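Local coordinates for protein lipid II:glycine glycyltransferase (Staphylococcus aureus, PDB 6SNR) that probably catalyses transfer of the first glycine of the pentaglycine bridge from glycyl-tRNA to the lysine of membrane-bound lipid II in peptidoglycan synthesis, at residues E95-E100 with Y390-P395; F76-S81 with N87-S92; N215-L220 with G306-F311. All blocks are in the same frame, centred on the assembly; numbering follows the deposited sequence.

Interaction 1. Residues E95-E100 with Y390-P395; sequences EIAKAE and YILNQP
Ala97 and Lys98, near the C-terminal end of helix 83-99, share a single partner, Leu392, in the turn that follows strand 388-391. The pairing is a small example of helix-on-sheet packing near one end of the mixed sheet in the first of the two GNAT-like folds characteristic of Fem ligases, where the helix also lies against strands 39-47 and 50-61 through Ile96. Along the helix, the buried methyl of Ala97 comes first and points at the turn, its CB lying 3.9 Å from CD1 of Leu392. Being so short, this side chain lets the leucine come close to the helix; Ala102 and Ile105 of strand 102-107 also line the spot. Lys98 is exposed and approaches differently: its chain runs out nearly straight as far as CE, which passes 4.2 Å from Leu392 CD2, before chi4 (-73°) bends NZ off that line. The lysine thus contributes aliphatic carbon to the outer side of the contact. On the other segment, Leu392 carries CG anti to its carbonyl carbon (chi1 -62°), which presents both methyls to the helix. Backbone bonds to Tyr103 hold the turn on the neighbouring strand, and Asn393 caps the next helix through OD1 and Leu396 N. Within its own segment, Leu392 CD2 also sits in the plane of the Tyr390 ring, at its edge, 3.8 Å from Tyr390 CE1.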
ATOM      1  N   GLU A  95     -21.569 -24.693  -9.177  1.00 20.98           N
ATOM      2  CA  GLU A  95     -21.916 -25.834  -8.299  1.00 22.01           C
ATOM      3  C   GLU A  95     -21.937 -25.449  -6.801  1.00 21.37           C
ATOM      4  O   GLU A  95     -22.865 -25.734  -6.018  1.00 20.33           O
ATOM      5  CB  GLU A  95     -20.926 -26.985  -8.499  1.00 24.31           C
ATOM      6  CG  GLU A  95     -20.875 -27.640  -9.851  1.00 30.22           C
ATOM      7  CD  GLU A  95     -20.187 -29.008  -9.842  1.00 36.07           C
ATOM      8  OE1 GLU A  95     -19.846 -29.529  -8.749  1.00 35.89           O
ATOM      9  OE2 GLU A  95     -20.002 -29.559 -10.949  1.00 41.67           O
ATOM     10  N   ILE A  96     -20.859 -24.795  -6.357  1.00 18.77           N
ATOM     11  CA  ILE A  96     -20.750 -24.424  -4.969  1.00 18.92           C
ATOM     12  C   ILE A  96     -21.807 -23.364  -4.610  1.00 19.08           C
ATOM     13  O   ILE A  96     -22.484 -23.433  -3.601  1.00 20.63           O
ATOM     14  CB  ILE A  96     -19.327 -23.913  -4.693  1.00 19.41           C
ATOM     15  CG1 ILE A  96     -18.318 -25.018  -4.894  1.00 20.71           C
ATOM     16  CG2 ILE A  96     -19.211 -23.341  -3.293  1.00 19.29           C
ATOM     17  CD1 ILE A  96     -16.879 -24.566  -4.768  1.00 20.21           C
ATOM     18  N   ALA A  97     -21.904 -22.322  -5.444  1.00 18.18           N
ATOM     19  CA  ALA A  97     -22.775 -21.195  -5.157  1.00 18.36           C
ATOM     20  C   ALA A  97     -24.257 -21.593  -5.092  1.00 19.24           C
ATOM     21  O   ALA A  97     -24.966 -21.084  -4.282  1.00 18.67           O
ATOM     22  CB  ALA A  97     -22.545 -20.089  -6.189  1.00 18.62           C
ATOM     23  N   LYS A  98     -24.685 -22.507  -5.943  1.00 21.10           N
ATOM     24  CA  LYS A  98     -26.083 -22.944  -5.915  1.00 21.89           C
ATOM     25  C   LYS A  98     -26.354 -23.676  -4.602  1.00 22.40           C
ATOM     26  O   LYS A  98     -27.393 -23.484  -3.967  1.00 22.63           O
ATOM     27  CB  LYS A  98     -26.389 -23.806  -7.134  1.00 25.58           C
ATOM     28  CG  LYS A  98     -26.487 -23.011  -8.415  1.00 29.55           C
ATOM     29  CD  LYS A  98     -26.523 -23.960  -9.608  1.00 34.22           C
ATOM     30  CE  LYS A  98     -26.787 -23.245 -10.912  1.00 39.32           C
ATOM     31  NZ  LYS A  98     -28.186 -22.772 -11.065  1.00 43.55           N
ATOM     32  N   ALA A  99     -25.390 -24.493  -4.172  1.00 21.26           N
ATOM     33  CA  ALA A  99     -25.500 -25.183  -2.887  1.00 21.80           C
ATOM     34  C   ALA A  99     -25.522 -24.246  -1.690  1.00 20.31           C
ATOM     35  O   ALA A  99     -26.078 -24.593  -0.656  1.00 21.40           O
ATOM     36  CB  ALA A  99     -24.388 -26.211  -2.757  1.00 21.40           C
ATOM     37  N   GLU A 100     -24.936 -23.028  -1.830  1.00 19.14           N
ATOM     38  CA  GLU A 100     -24.982 -22.010  -0.814  1.00 20.26           C
ATOM     39  C   GLU A 100     -26.147 -20.986  -0.948  1.00 19.06           C
ATOM     40  O   GLU A 100     -26.200 -20.023  -0.195  1.00 19.50           O
ATOM     41  CB  GLU A 100     -23.653 -21.241  -0.738  1.00 19.54           C
ATOM     42  CG  GLU A 100     -22.482 -22.160  -0.455  1.00 20.01           C
ATOM     43  CD  GLU A 100     -22.621 -22.880   0.856  1.00 20.21           C
ATOM     44  OE1 GLU A 100     -23.058 -22.295   1.863  1.00 20.60           O
ATOM     45  OE2 GLU A 100     -22.228 -24.068   0.834  1.00 24.67           O
ATOM     46  N   TYR A 390     -22.611 -13.096 -12.488  1.00 20.38           N
ATOM     47  CA  TYR A 390     -23.303 -14.228 -13.126  1.00 19.70           C
ATOM     48  C   TYR A 390     -24.516 -14.451 -12.246  1.00 19.02           C
ATOM     49  O   TYR A 390     -24.422 -14.868 -11.089  1.00 19.25           O
ATOM     50  CB  TYR A 390     -22.423 -15.462 -13.239  1.00 19.66           C
ATOM     51  CG  TYR A 390     -23.110 -16.577 -13.985  1.00 20.16           C
ATOM     52  CD1 TYR A 390     -23.959 -17.434 -13.315  1.00 23.89           C
ATOM     53  CD2 TYR A 390     -22.910 -16.767 -15.350  1.00 20.72           C
ATOM     54  CE1 TYR A 390     -24.612 -18.449 -13.996  1.00 24.45           C
ATOM     55  CE2 TYR A 390     -23.551 -17.805 -16.029  1.00 23.88           C
ATOM     56  CZ  TYR A 390     -24.411 -18.624 -15.332  1.00 23.34           C
ATOM     57  OH  TYR A 390     -25.065 -19.673 -15.973  1.00 27.22           O
ATOM     58  N   ILE A 391     -25.714 -14.091 -12.757  1.00 20.72           N
ATOM     59  CA  ILE A 391     -26.863 -13.970 -11.904  1.00 21.30           C
ATOM     60  C   ILE A 391     -27.569 -15.336 -11.799  1.00 21.83           C
ATOM     61  O   ILE A 391     -27.881 -15.948 -12.834  1.00 24.48           O
ATOM     62  CB  ILE A 391     -27.864 -12.877 -12.415  1.00 23.14           C
ATOM     63  CG1 ILE A 391     -27.175 -11.512 -12.387  1.00 24.55           C
ATOM     64  CG2 ILE A 391     -29.139 -12.874 -11.580  1.00 24.10           C
ATOM     65  CD1 ILE A 391     -27.887 -10.444 -13.205  1.00 25.41           C
ATOM     66  N   LEU A 392     -27.811 -15.764 -10.565  1.00 23.74           N
ATOM     67  CA  LEU A 392     -28.445 -17.050 -10.252  1.00 23.05           C
ATOM     68  C   LEU A 392     -29.902 -16.911  -9.883  1.00 26.26           C
ATOM     69  O   LEU A 392     -30.700 -17.829 -10.106  1.00 27.50           O
ATOM     70  CB  LEU A 392     -27.686 -17.753  -9.113  1.00 22.14           C
ATOM     71  CG  LEU A 392     -26.253 -18.080  -9.470  1.00 22.07           C
ATOM     72  CD1 LEU A 392     -25.466 -18.482  -8.234  1.00 23.63           C
ATOM     73  CD2 LEU A 392     -26.134 -19.102 -10.585  1.00 23.86           C
ATOM     74  N   ASN A 393     -30.262 -15.789  -9.277  1.00 25.78           N
ATOM     75  CA  ASN A 393     -31.654 -15.505  -8.996  1.00 27.07           C
ATOM     76  C   ASN A 393     -31.941 -14.055  -9.399  1.00 25.65           C
ATOM     77  O   ASN A 393     -31.550 -13.157  -8.694  1.00 25.57           O
ATOM     78  CB  ASN A 393     -31.947 -15.737  -7.531  1.00 26.77           C
ATOM     79  CG  ASN A 393     -33.426 -15.674  -7.219  1.00 31.11           C
ATOM     80  OD1 ASN A 393     -34.064 -14.679  -7.508  1.00 29.80           O
ATOM     81  ND2 ASN A 393     -33.963 -16.724  -6.600  1.00 31.71           N
ATOM     82  N   GLN A 394     -32.688 -13.866 -10.484  1.00 28.47           N
ATOM     83  CA  GLN A 394     -32.926 -12.516 -11.036  1.00 28.90           C
ATOM     84  C   GLN A 394     -33.695 -11.592 -10.098  1.00 27.08           C
ATOM     85  O   GLN A 394     -33.252 -10.463  -9.867  1.00 24.86           O
ATOM     86  CB  GLN A 394     -33.628 -12.576 -12.405  1.00 34.19           C
ATOM     87  CG  GLN A 394     -32.715 -12.517 -13.608  1.00 38.24           C
ATOM     88  CD  GLN A 394     -31.970 -11.186 -13.751  1.00 40.38           C
ATOM     89  OE1 GLN A 394     -32.253 -10.195 -13.056  1.00 48.20           O
ATOM     90  NE2 GLN A 394     -31.012 -11.164 -14.639  1.00 44.34           N
ATOM     91  N   PRO A 395     -34.846 -12.038  -9.540  1.00 27.42           N
ATOM     92  CA  PRO A 395     -35.605 -11.171  -8.617  1.00 26.05           C
ATOM     93  C   PRO A 395     -34.825 -10.724  -7.392  1.00 26.17           C
ATOM     94  O   PRO A 395     -34.930  -9.579  -6.937  1.00 24.97           O
ATOM     95  CB  PRO A 395     -36.837 -12.028  -8.205  1.00 28.97           C
ATOM     96  CG  PRO A 395     -36.888 -13.156  -9.151  1.00 27.93           C
ATOM     97  CD  PRO A 395     -35.585 -13.271  -9.899  1.00 27.67           C
TER

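Interaction 2. Residues F76-S81 with N87-S92; sequences FVVDYS and NALLDS
In the beta-alpha-beta unit formed by strand 68-78, helix 83-99 and strand 102-107, Phe76 and Val78 from the end of the first strand take Leu89 of the helix between them. The three side chains are buried, and Leu89 divides its work by atom. Its CB lies over one face of the Phe76 ring, offset toward the rim, 4.2 Å from the centroid and 23° off the ring normal, a CH-pi contact with the two side chains running past each other in opposite directions. Its CD1 runs on to meet Val78 tip to tip, 3.7 Å from Val78 CB. With CG beside the backbone N (chi1 -45°), the phenylalanine ring extends along the helix from Leu89 CB to the following residue, where Phe76 CZ comes 4.2 Å from Leu90 N in an oblique approach. The peptide bond leading into Phe76 is cis.

Beyond the strand, the chain folds back on itself. Tyr80 OH donates to Phe76 O at 2.8 Å, tilted 20° from the carbonyl plane, so the hydroxyl ties the loop to the strand. One face of the Tyr80 ring receives Val78 CG1, again toward the rim. Asp79 forms an Asx turn: its OD1 accepts from Ser81 N at 3.0 Å, met from above the carboxylate plane. Ser81 OG is hydrogen-bonded to Asp118 OD2, and Val78 O is bonded by Asn20 ND2.

Leu89 also touches Ile43 and Val45 of strand 39-47, so the helix covers several strands of the sheet. Such a helix, packed over the sheet while connecting two adjacent parallel strands, is the beta-alpha-beta crossover found in GNAT folds.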
ATOM      1  N   PHE A  76     -11.821 -14.357 -10.847  1.00 16.56           N
ATOM      2  CA  PHE A  76     -10.961 -15.540 -10.832  1.00 18.25           C
ATOM      3  C   PHE A  76      -9.492 -15.238 -11.160  1.00 17.42           C
ATOM      4  O   PHE A  76      -9.168 -14.287 -11.890  1.00 17.18           O
ATOM      5  CB  PHE A  76     -11.390 -16.538 -11.920  1.00 18.13           C
ATOM      6  CG  PHE A  76     -12.878 -16.805 -12.039  1.00 18.28           C
ATOM      7  CD1 PHE A  76     -13.543 -17.637 -11.143  1.00 17.43           C
ATOM      8  CD2 PHE A  76     -13.603 -16.244 -13.076  1.00 18.24           C
ATOM      9  CE1 PHE A  76     -14.869 -17.947 -11.301  1.00 17.56           C
ATOM     10  CE2 PHE A  76     -14.943 -16.540 -13.244  1.00 18.87           C
ATOM     11  CZ  PHE A  76     -15.575 -17.400 -12.366  1.00 19.78           C
ATOM     12  N   VAL A  77      -8.596 -16.072 -10.661  1.00 15.31           N
ATOM     13  CA  VAL A  77      -7.155 -15.982 -10.940  1.00 16.17           C
ATOM     14  C   VAL A  77      -6.830 -16.947 -12.074  1.00 18.33           C
ATOM     15  O   VAL A  77      -6.589 -18.156 -11.875  1.00 17.36           O
ATOM     16  CB  VAL A  77      -6.304 -16.212  -9.702  1.00 16.79           C
ATOM     17  CG1 VAL A  77      -4.832 -16.041 -10.048  1.00 16.82           C
ATOM     18  CG2 VAL A  77      -6.704 -15.262  -8.583  1.00 16.41           C
ATOM     19  N   VAL A  78      -6.876 -16.390 -13.277  1.00 17.17           N
ATOM     20  CA  VAL A  78      -6.806 -17.146 -14.519  1.00 18.17           C
ATOM     21  C   VAL A  78      -6.427 -16.198 -15.653  1.00 18.54           C
ATOM     22  O   VAL A  78      -6.669 -15.026 -15.567  1.00 18.78           O
ATOM     23  CB  VAL A  78      -8.130 -17.880 -14.823  1.00 17.54           C
ATOM     24  CG1 VAL A  78      -9.283 -16.955 -15.198  1.00 20.39           C
ATOM     25  CG2 VAL A  78      -7.925 -18.932 -15.900  1.00 18.45           C
ATOM     26  N   ASP A  79      -5.826 -16.742 -16.698  1.00 19.81           N
ATOM     27  CA  ASP A  79      -5.673 -16.043 -17.977  1.00 21.84           C
ATOM     28  C   ASP A  79      -7.053 -16.005 -18.650  1.00 22.45           C
ATOM     29  O   ASP A  79      -7.589 -17.055 -19.009  1.00 22.17           O
ATOM     30  CB  ASP A  79      -4.600 -16.769 -18.805  1.00 23.54           C
ATOM     31  CG  ASP A  79      -4.373 -16.161 -20.185  1.00 26.30           C
ATOM     32  OD1 ASP A  79      -5.096 -15.219 -20.591  1.00 25.74           O
ATOM     33  OD2 ASP A  79      -3.446 -16.660 -20.869  1.00 30.16           O
ATOM     34  N   TYR A  80      -7.621 -14.800 -18.805  1.00 20.32           N
ATOM     35  CA  TYR A  80      -8.995 -14.600 -19.320  1.00 20.86           C
ATOM     36  C   TYR A  80      -9.069 -14.898 -20.824  1.00 24.15           C
ATOM     37  O   TYR A  80     -10.176 -15.004 -21.357  1.00 24.42           O
ATOM     38  CB  TYR A  80      -9.567 -13.213 -18.951  1.00 19.48           C
ATOM     39  CG  TYR A  80     -10.009 -13.188 -17.506  1.00 19.32           C
ATOM     40  CD1 TYR A  80      -9.079 -13.027 -16.469  1.00 18.74           C
ATOM     41  CD2 TYR A  80     -11.339 -13.427 -17.146  1.00 18.59           C
ATOM     42  CE1 TYR A  80      -9.474 -13.092 -15.127  1.00 18.48           C
ATOM     43  CE2 TYR A  80     -11.739 -13.498 -15.833  1.00 18.26           C
ATOM     44  CZ  TYR A  80     -10.807 -13.324 -14.813  1.00 16.09           C
ATOM     45  OH  TYR A  80     -11.242 -13.440 -13.531  1.00 16.97           O
ATOM     46  N   SER A  81      -7.912 -15.072 -21.459  1.00 25.10           N
ATOM     47  CA  SER A  81      -7.867 -15.640 -22.810  1.00 26.48           C
ATOM     48  C   SER A  81      -7.882 -17.175 -22.882  1.00 28.02           C
ATOM     49  O   SER A  81      -7.971 -17.732 -23.985  1.00 27.18           O
ATOM     50  CB  SER A  81      -6.642 -15.124 -23.550  1.00 27.64           C
ATOM     51  OG  SER A  81      -6.591 -13.707 -23.485  1.00 29.97           O
ATOM     52  N   ASN A  87     -14.119 -21.279 -18.410  1.00 20.74           N
ATOM     53  CA  ASN A  87     -15.396 -21.998 -18.310  1.00 23.21           C
ATOM     54  C   ASN A  87     -15.433 -23.010 -17.176  1.00 19.80           C
ATOM     55  O   ASN A  87     -16.438 -23.176 -16.486  1.00 20.44           O
ATOM     56  CB  ASN A  87     -15.679 -22.720 -19.648  1.00 27.55           C
ATOM     57  CG  ASN A  87     -16.920 -23.599 -19.607  1.00 31.02           C
ATOM     58  OD1 ASN A  87     -16.807 -24.844 -19.689  1.00 36.10           O
ATOM     59  ND2 ASN A  87     -18.099 -22.986 -19.486  1.00 32.40           N
ATOM     60  N   ALA A  88     -14.325 -23.724 -17.001  1.00 21.30           N
ATOM     61  CA  ALA A  88     -14.258 -24.715 -15.937  1.00 19.85           C
ATOM     62  C   ALA A  88     -14.357 -24.104 -14.552  1.00 20.45           C
ATOM     63  O   ALA A  88     -15.042 -24.621 -13.667  1.00 19.12           O
ATOM     64  CB  ALA A  88     -13.021 -25.528 -16.063  1.00 20.35           C
ATOM     65  N   LEU A  89     -13.673 -22.968 -14.360  1.00 18.40           N
ATOM     66  CA  LEU A  89     -13.857 -22.228 -13.131  1.00 19.11           C
ATOM     67  C   LEU A  89     -15.292 -21.793 -12.888  1.00 18.84           C
ATOM     68  O   LEU A  89     -15.805 -21.920 -11.744  1.00 18.81           O
ATOM     69  CB  LEU A  89     -12.893 -21.005 -13.081  1.00 18.20           C
ATOM     70  CG  LEU A  89     -11.437 -21.356 -12.880  1.00 19.26           C
ATOM     71  CD1 LEU A  89     -10.541 -20.187 -13.225  1.00 20.36           C
ATOM     72  CD2 LEU A  89     -11.156 -21.834 -11.469  1.00 19.62           C
ATOM     73  N   LEU A  90     -15.963 -21.259 -13.923  1.00 19.47           N
ATOM     74  CA  LEU A  90     -17.398 -20.906 -13.752  1.00 19.05           C
ATOM     75  C   LEU A  90     -18.266 -22.142 -13.401  1.00 18.54           C
ATOM     76  O   LEU A  90     -19.094 -22.077 -12.512  1.00 19.02           O
ATOM     77  CB  LEU A  90     -17.938 -20.157 -14.981  1.00 19.19           C
ATOM     78  CG  LEU A  90     -19.401 -19.716 -14.906  1.00 19.62           C
ATOM     79  CD1 LEU A  90     -19.736 -18.847 -13.707  1.00 20.22           C
ATOM     80  CD2 LEU A  90     -19.795 -19.002 -16.225  1.00 20.63           C
ATOM     81  N   ASP A  91     -18.038 -23.254 -14.095  1.00 21.23           N
ATOM     82  CA  ASP A  91     -18.756 -24.492 -13.810  1.00 22.19           C
ATOM     83  C   ASP A  91     -18.627 -24.869 -12.325  1.00 21.26           C
ATOM     84  O   ASP A  91     -19.633 -25.111 -11.630  1.00 20.58           O
ATOM     85  CB  ASP A  91     -18.247 -25.637 -14.687  1.00 24.26           C
ATOM     86  CG  ASP A  91     -18.761 -25.599 -16.156  1.00 28.80           C
ATOM     87  OD1 ASP A  91     -19.674 -24.811 -16.537  1.00 31.41           O
ATOM     88  OD2 ASP A  91     -18.228 -26.417 -16.940  1.00 30.71           O
ATOM     89  N   SER A  92     -17.385 -24.868 -11.825  1.00 21.75           N
ATOM     90  CA  SER A  92     -17.151 -25.182 -10.416  1.00 20.52           C
ATOM     91  C   SER A  92     -17.768 -24.186  -9.457  1.00 19.14           C
ATOM     92  O   SER A  92     -18.310 -24.564  -8.416  1.00 18.33           O
ATOM     93  CB  SER A  92     -15.653 -25.357 -10.118  1.00 22.31           C
ATOM     94  OG  SER A  92     -15.115 -26.460 -10.855  1.00 23.89           O
TER

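Interaction 3. Residues N215-L220 with G306-F311; sequences NIYDAL and GALLMF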
ATOM      1  N   ASN A 215      -6.470  -7.748  13.225  1.00 23.65           N
ATOM      2  CA  ASN A 215      -7.125  -8.819  12.453  1.00 23.83           C
ATOM      3  C   ASN A 215      -6.453  -8.998  11.095  1.00 25.17           C
ATOM      4  O   ASN A 215      -6.101 -10.096  10.689  1.00 28.73           O
ATOM      5  CB  ASN A 215      -8.567  -8.440  12.246  1.00 23.44           C
ATOM      6  CG  ASN A 215      -9.345  -9.480  11.466  1.00 24.48           C
ATOM      7  OD1 ASN A 215      -9.421 -10.629  11.886  1.00 25.97           O
ATOM      8  ND2 ASN A 215      -9.956  -9.068  10.359  1.00 26.04           N
ATOM      9  N   ILE A 216      -6.187  -7.887  10.446  1.00 24.55           N
ATOM     10  CA  ILE A 216      -5.433  -7.959   9.178  1.00 25.68           C
ATOM     11  C   ILE A 216      -3.964  -8.376   9.382  1.00 25.84           C
ATOM     12  O   ILE A 216      -3.396  -9.294   8.732  1.00 25.38           O
ATOM     13  CB  ILE A 216      -5.605  -6.636   8.380  1.00 30.91           C
ATOM     14  CG1 ILE A 216      -5.185  -5.396   9.166  1.00 36.36           C
ATOM     15  CG2 ILE A 216      -7.054  -6.401   7.982  1.00 32.04           C
ATOM     16  CD1 ILE A 216      -5.545  -4.095   8.478  1.00 38.12           C
ATOM     17  N   TYR A 217      -3.288  -7.736  10.317  1.00 21.57           N
ATOM     18  CA  TYR A 217      -1.897  -8.015  10.495  1.00 22.95           C
ATOM     19  C   TYR A 217      -1.555  -9.463  10.881  1.00 24.60           C
ATOM     20  O   TYR A 217      -0.623 -10.071  10.321  1.00 27.20           O
ATOM     21  CB  TYR A 217      -1.335  -6.997  11.516  1.00 22.85           C
ATOM     22  CG  TYR A 217       0.162  -7.053  11.739  1.00 24.65           C
ATOM     23  CD1 TYR A 217       1.043  -6.301  10.955  1.00 24.04           C
ATOM     24  CD2 TYR A 217       0.704  -7.813  12.751  1.00 27.14           C
ATOM     25  CE1 TYR A 217       2.417  -6.350  11.169  1.00 25.36           C
ATOM     26  CE2 TYR A 217       2.074  -7.858  12.986  1.00 28.08           C
ATOM     27  CZ  TYR A 217       2.940  -7.109  12.195  1.00 26.62           C
ATOM     28  OH  TYR A 217       4.307  -7.130  12.426  1.00 26.14           O
ATOM     29  N   ASP A 218      -2.293 -10.014  11.845  1.00 25.54           N
ATOM     30  CA  ASP A 218      -2.033 -11.327  12.391  1.00 25.59           C
ATOM     31  C   ASP A 218      -2.194 -12.454  11.372  1.00 26.80           C
ATOM     32  O   ASP A 218      -1.561 -13.498  11.487  1.00 32.32           O
ATOM     33  CB  ASP A 218      -2.998 -11.616  13.549  1.00 25.82           C
ATOM     34  CG  ASP A 218      -2.718 -10.799  14.803  1.00 30.14           C
ATOM     35  OD1 ASP A 218      -1.648 -10.164  14.925  1.00 29.79           O
ATOM     36  OD2 ASP A 218      -3.615 -10.783  15.674  1.00 31.96           O
ATOM     37  N   ALA A 219      -3.094 -12.290  10.403  1.00 25.86           N
ATOM     38  CA  ALA A 219      -3.245 -13.327   9.377  1.00 24.44           C
ATOM     39  C   ALA A 219      -2.073 -13.397   8.421  1.00 22.75           C
ATOM     40  O   ALA A 219      -1.600 -14.465   8.036  1.00 22.26           O
ATOM     41  CB  ALA A 219      -4.526 -13.087   8.586  1.00 25.29           C
ATOM     42  N   LEU A 220      -1.637 -12.230   7.983  1.00 20.12           N
ATOM     43  CA  LEU A 220      -0.700 -12.135   6.897  1.00 19.02           C
ATOM     44  C   LEU A 220       0.790 -11.896   7.277  1.00 18.11           C
ATOM     45  O   LEU A 220       1.649 -12.181   6.487  1.00 17.91           O
ATOM     46  CB  LEU A 220      -1.214 -11.039   5.964  1.00 21.16           C
ATOM     47  CG  LEU A 220      -2.488 -11.445   5.174  1.00 23.42           C
ATOM     48  CD1 LEU A 220      -3.418 -10.244   5.089  1.00 25.75           C
ATOM     49  CD2 LEU A 220      -2.100 -11.911   3.794  1.00 21.64           C
ATOM     50  N   GLY A 306       2.979   6.314  10.439  1.00 19.22           N
ATOM     51  CA  GLY A 306       3.007   4.854  10.354  1.00 19.34           C
ATOM     52  C   GLY A 306       2.159   4.387   9.183  1.00 17.77           C
ATOM     53  O   GLY A 306       1.323   5.154   8.641  1.00 18.45           O
ATOM     54  N   ALA A 307       2.437   3.154   8.743  1.00 19.16           N
ATOM     55  CA  ALA A 307       1.689   2.584   7.646  1.00 19.21           C
ATOM     56  C   ALA A 307       1.753   1.071   7.626  1.00 18.61           C
ATOM     57  O   ALA A 307       2.696   0.460   8.117  1.00 18.67           O
ATOM     58  CB  ALA A 307       2.240   3.121   6.356  1.00 20.05           C
ATOM     59  N   LEU A 308       0.727   0.477   7.001  1.00 17.64           N
ATOM     60  CA  LEU A 308       0.684  -0.951   6.736  1.00 18.63           C
ATOM     61  C   LEU A 308       0.913  -1.246   5.254  1.00 17.76           C
ATOM     62  O   LEU A 308       0.244  -0.648   4.403  1.00 17.39           O
ATOM     63  CB  LEU A 308      -0.666  -1.461   7.192  1.00 19.62           C
ATOM     64  CG  LEU A 308      -0.926  -1.619   8.692  1.00 22.83           C
ATOM     65  CD1 LEU A 308      -2.413  -1.898   8.969  1.00 25.95           C
ATOM     66  CD2 LEU A 308      -0.077  -2.721   9.276  1.00 26.39           C
ATOM     67  N   LEU A 309       1.849  -2.162   4.963  1.00 17.05           N
ATOM     68  CA  LEU A 309       2.300  -2.536   3.628  1.00 17.41           C
ATOM     69  C   LEU A 309       2.010  -4.025   3.454  1.00 16.51           C
ATOM     70  O   LEU A 309       2.408  -4.824   4.287  1.00 17.78           O
ATOM     71  CB  LEU A 309       3.806  -2.327   3.487  1.00 18.85           C
ATOM     72  CG  LEU A 309       4.481  -2.652   2.175  1.00 19.68           C
ATOM     73  CD1 LEU A 309       3.964  -1.731   1.089  1.00 18.43           C
ATOM     74  CD2 LEU A 309       6.015  -2.598   2.287  1.00 18.91           C
ATOM     75  N   MET A 310       1.238  -4.375   2.422  1.00 16.82           N
ATOM     76  CA  MET A 310       0.877  -5.785   2.149  1.00 17.58           C
ATOM     77  C   MET A 310       1.533  -6.287   0.915  1.00 15.91           C
ATOM     78  O   MET A 310       1.967  -5.507   0.062  1.00 15.35           O
ATOM     79  CB  MET A 310      -0.654  -5.914   1.939  1.00 18.01           C
ATOM     80  CG  MET A 310      -1.520  -5.174   2.899  1.00 22.12           C
ATOM     81  SD  MET A 310      -1.163  -5.443   4.632  1.00 25.23           S
ATOM     82  CE  MET A 310      -0.635  -3.848   5.078  1.00 33.13           C
ATOM     83  N   PHE A 311       1.585  -7.615   0.718  1.00 16.16           N
ATOM     84  CA  PHE A 311       2.177  -8.201  -0.466  1.00 14.98           C
ATOM     85  C   PHE A 311       1.357  -9.379  -0.991  1.00 15.34           C
ATOM     86  O   PHE A 311       0.739 -10.123  -0.197  1.00 15.61           O
ATOM     87  CB  PHE A 311       3.548  -8.806  -0.199  1.00 15.90           C
ATOM     88  CG  PHE A 311       4.597  -7.777   0.172  1.00 17.04           C
ATOM     89  CD1 PHE A 311       4.782  -7.386   1.482  1.00 17.42           C
ATOM     90  CD2 PHE A 311       5.346  -7.226  -0.812  1.00 18.80           C
ATOM     91  CE1 PHE A 311       5.762  -6.414   1.809  1.00 19.80           C
ATOM     92  CE2 PHE A 311       6.310  -6.280  -0.516  1.00 20.37           C
ATOM     93  CZ  PHE A 311       6.509  -5.865   0.789  1.00 20.22           C
TER
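The Tyr217 ring meets Leu308 CD2 obliquely, with 4.1 Å between that methyl and Tyr217 CD1. At the ring's edge and in its plane lies Asp218 OD1, 4.0 Å from Tyr217 CD2. The His221 ring stacks with the tyrosine, and Arg186, salt-bridged through NE to Asp218 OD1, touches it as well, so a charged pair borders an aromatic group whose Leu308 contact is apolar. Tyr217 reaches the strand because its CG is anti to the backbone N (chi1 -175°). Ile216 meets the other methyl of the same leucine: Ile216 CD1 stands 3.9 Å from Leu308 CD1, and the two side chains cross obliquely. Leu308 thus sends one methyl to each of two consecutive helical residues. This is helix-on-sheet packing in the second GNAT-like fold of the enzyme, helix 210-220 lying on strand 302-312 of its mixed sheet. The neighbours Ala307 and Leu309 instead touch helix 332-347, so the strand is packed between two helices. Leu228 of strand 226-233 adds to the apolar surroundings of Leu308.

Interactions 1 and 2 share helix 83-99 and reach the same seven-stranded sheet. Their centres are 17 Å apart, and they touch directly where Tyr390 CD2 packs 3.9 Å from Leu90 CD2. Interaction 2 closes within a few residues, before interaction 1 opens; the latter brings the C-terminal part of the chain back to the first sheet. Nested inside that long loop is interaction 3, on the other mixed sheet, with centres about 33 Å from interaction 1 and 29 Å from interaction 2, and touching neither. The chain therefore builds the second GNAT-like fold midway and returns to finish the first, so the two folds are interwoven in sequence.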